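Local coordinates for ferredoxin (Thermus aquaticus, PDB 1H98), which carries electrons between redox partners in a range of metabolic reactions, using one [3Fe-4S] and one [4Fe-4S] cluster, at residues H2-P7 and N52-E57. Residues are numbered along the deposited sequence; the frame is centred on the assembly and turned at random.
Sequences HVICEP and NAIYPE. Unlike the reference sequence in segment 2-7: Glu6 (reference Gln). With SF4 (iron/sulfur cluster), chain B; F3S (Fe3-s4 cluster), chain C.
The His2 ring lies between Pro56 and the [4Fe-4S] cluster. Pro56 CA sits over one face, 3.9 Å from the ring centroid and 4° off the normal, a CH-pi contact. Sulfur S2 of SF4 lies over the opposite face, offset toward the rim and 3.5 Å from His2 ND1. At the ring edge, near its plane, is Ile54 CG2. His2 CG is anti to the carbonyl carbon (chi1 -84°), which carries the ring between Pro56 and the cluster. His2 ND1 is also hydrogen-bonded to Asp41 OD1, consistent with a fixed rotation of the ring. The Tyr55 ring meets Cys5 SG obliquely, with SG 4.1 Å from Tyr55 CD1, a sulfur-aromatic contact. The backbones pair as a two-stranded antiparallel sheet. It joins the N-terminal strand to the strand after the second cluster-binding motif, as in the pseudo-twofold bacterial ferredoxin fold. Val3 and Tyr55 form the hydrogen-bonded pair: Val3 N to Tyr55 O is 2.8 Å, and Tyr55 N to Val3 O is 3.1 Å. Past the strand, Cys5 N donates to Ala53 O. Ile4 and Ile54 lie side by side on the cluster face, CG1 to CG1 3.9 Å. Both reach sulfur S3 of the [3Fe-4S] cluster, Ile54 through CG1 at 3.8 Å. Val3 and Tyr55 point to the other face, where helix 66-74 packs on Val3. Pro7 CB meets Ala53 CB at 3.7 Å.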
loop_
_atom_site.group_PDB
_atom_site.type_symbol
_atom_site.label_atom_id
_atom_site.label_comp_id
_atom_site.label_asym_id
_atom_site.label_seq_id
_atom_site.Cartn_x
_atom_site.Cartn_y
_atom_site.Cartn_z
ATOM N N HIS A 2 -2.198 5.148 -3.871
ATOM C CA HIS A 2 -2.499 3.715 -3.849
ATOM C C HIS A 2 -2.491 3.324 -2.370
ATOM O O HIS A 2 -1.883 4.017 -1.551
ATOM C CB HIS A 2 -1.473 2.909 -4.649
ATOM C CG HIS A 2 -1.769 2.850 -6.117
ATOM N ND1 HIS A 2 -2.013 3.976 -6.875
ATOM C CD2 HIS A 2 -1.867 1.799 -6.965
ATOM C CE1 HIS A 2 -2.251 3.623 -8.126
ATOM N NE2 HIS A 2 -2.168 2.305 -8.207
ATOM N N VAL A 3 -3.168 2.237 -2.026
ATOM C CA VAL A 3 -3.284 1.812 -0.637
ATOM C C VAL A 3 -2.990 0.327 -0.456
ATOM O O VAL A 3 -3.445 -0.491 -1.250
ATOM C CB VAL A 3 -4.734 2.099 -0.126
ATOM C CG1 VAL A 3 -4.900 1.670 1.325
ATOM C CG2 VAL A 3 -5.074 3.593 -0.287
ATOM N N ILE A 4 -2.207 -0.017 0.568
ATOM C CA ILE A 4 -1.903 -1.420 0.849
ATOM C C ILE A 4 -2.978 -1.912 1.815
ATOM O O ILE A 4 -3.147 -1.367 2.917
ATOM C CB ILE A 4 -0.485 -1.614 1.467
ATOM C CG1 ILE A 4 0.590 -1.250 0.433
ATOM C CG2 ILE A 4 -0.316 -3.053 1.947
ATOM C CD1 ILE A 4 2.014 -1.390 0.927
ATOM N N CYS A 5 -3.722 -2.922 1.389
ATOM C CA CYS A 5 -4.807 -3.453 2.194
ATOM C C CYS A 5 -4.478 -4.716 2.988
ATOM O O CYS A 5 -3.323 -5.145 3.063
ATOM C CB CYS A 5 -6.055 -3.632 1.322
ATOM S SG CYS A 5 -6.577 -2.088 0.500
ATOM N N GLU A 6 -5.522 -5.324 3.541
ATOM C CA GLU A 6 -5.430 -6.514 4.380
ATOM C C GLU A 6 -4.496 -7.680 4.035
ATOM O O GLU A 6 -3.769 -8.157 4.906
ATOM C CB GLU A 6 -6.837 -7.051 4.629
ATOM C CG GLU A 6 -6.900 -8.168 5.642
ATOM C CD GLU A 6 -8.298 -8.361 6.178
ATOM O OE1 GLU A 6 -8.814 -7.433 6.851
ATOM O OE2 GLU A 6 -8.875 -9.441 5.923
ATOM N N PRO A 7 -4.486 -8.145 2.774
ATOM C CA PRO A 7 -3.619 -9.271 2.395
ATOM C C PRO A 7 -2.129 -9.185 2.763
ATOM O O PRO A 7 -1.458 -10.214 2.885
ATOM C CB PRO A 7 -3.828 -9.360 0.880
ATOM C CG PRO A 7 -5.227 -8.880 0.710
ATOM C CD PRO A 7 -5.252 -7.675 1.607
ATOM N N ASN A 52 -2.068 -9.607 -4.100
ATOM C CA ASN A 52 -3.045 -8.604 -4.551
ATOM C C ASN A 52 -3.495 -7.656 -3.439
ATOM O O ASN A 52 -4.669 -7.306 -3.340
ATOM C CB ASN A 52 -4.273 -9.309 -5.143
ATOM C CG ASN A 52 -3.907 -10.279 -6.246
ATOM O OD1 ASN A 52 -3.217 -9.914 -7.189
ATOM N ND2 ASN A 52 -4.354 -11.524 -6.124
ATOM N N ALA A 53 -2.555 -7.201 -2.626
ATOM C CA ALA A 53 -2.899 -6.316 -1.522
ATOM C C ALA A 53 -3.042 -4.843 -1.879
ATOM O O ALA A 53 -3.663 -4.091 -1.136
ATOM C CB ALA A 53 -1.867 -6.469 -0.400
ATOM N N ILE A 54 -2.501 -4.440 -3.023
ATOM C CA ILE A 54 -2.500 -3.034 -3.414
ATOM C C ILE A 54 -3.591 -2.605 -4.389
ATOM O O ILE A 54 -3.772 -3.217 -5.442
ATOM C CB ILE A 54 -1.114 -2.642 -3.966
ATOM C CG1 ILE A 54 -0.026 -3.085 -2.979
ATOM C CG2 ILE A 54 -1.036 -1.142 -4.173
ATOM C CD1 ILE A 54 1.383 -2.852 -3.455
ATOM N N TYR A 55 -4.287 -1.527 -4.034
ATOM C CA TYR A 55 -5.376 -0.974 -4.837
ATOM C C TYR A 55 -5.317 0.538 -4.943
ATOM O O TYR A 55 -4.810 1.208 -4.037
ATOM C CB TYR A 55 -6.726 -1.262 -4.169
ATOM C CG TYR A 55 -7.208 -2.679 -4.256
ATOM C CD1 TYR A 55 -6.852 -3.620 -3.289
ATOM C CD2 TYR A 55 -8.018 -3.084 -5.309
ATOM C CE1 TYR A 55 -7.287 -4.935 -3.374
ATOM C CE2 TYR A 55 -8.459 -4.394 -5.407
ATOM C CZ TYR A 55 -8.090 -5.318 -4.440
ATOM O OH TYR A 55 -8.500 -6.628 -4.567
ATOM N N PRO A 56 -5.750 1.097 -6.091
ATOM C CA PRO A 56 -5.748 2.559 -6.218
ATOM C C PRO A 56 -6.804 2.947 -5.181
ATOM O O PRO A 56 -7.757 2.189 -4.973
ATOM C CB PRO A 56 -6.288 2.779 -7.633
ATOM C CG PRO A 56 -5.781 1.587 -8.368
ATOM C CD PRO A 56 -6.017 0.454 -7.389
ATOM N N GLU A 57 -6.656 4.092 -4.527
ATOM C CA GLU A 57 -7.620 4.483 -3.502
ATOM C C GLU A 57 -9.082 4.417 -3.949
ATOM O O GLU A 57 -9.946 3.917 -3.224
ATOM C CB GLU A 57 -7.299 5.881 -2.975
ATOM C CG GLU A 57 -8.263 6.351 -1.898
ATOM C CD GLU A 57 -7.777 7.572 -1.152
ATOM O OE1 GLU A 57 -6.587 7.929 -1.273
ATOM O OE2 GLU A 57 -8.589 8.168 -0.421
HETATM FE FE1 SF4 B . 2.560 4.916 -5.573
HETATM FE FE2 SF4 B . 5.071 3.725 -5.638
HETATM FE FE3 SF4 B . 2.805 2.211 -6.117
HETATM FE FE4 SF4 B . 3.690 4.065 -7.961
HETATM S S1 SF4 B . 4.801 2.135 -7.301
HETATM S S2 SF4 B . 1.460 3.728 -7.224
HETATM S S3 SF4 B . 4.469 5.747 -6.601
HETATM S S4 SF4 B . 3.364 3.291 -4.117
HETATM FE FE1 F3S C . 4.251 -5.215 -0.726
HETATM FE FE3 F3S C . 2.796 -6.277 1.414
HETATM FE FE4 F3S C . 2.400 -7.192 -1.171
HETATM S S1 F3S C . 5.031 -5.726 1.392
HETATM S S2 F3S C . 4.512 -7.028 -2.102
HETATM S S3 F3S C . 1.957 -5.035 -0.394
HETATM S S4 F3S C . 2.563 -8.461 0.739
#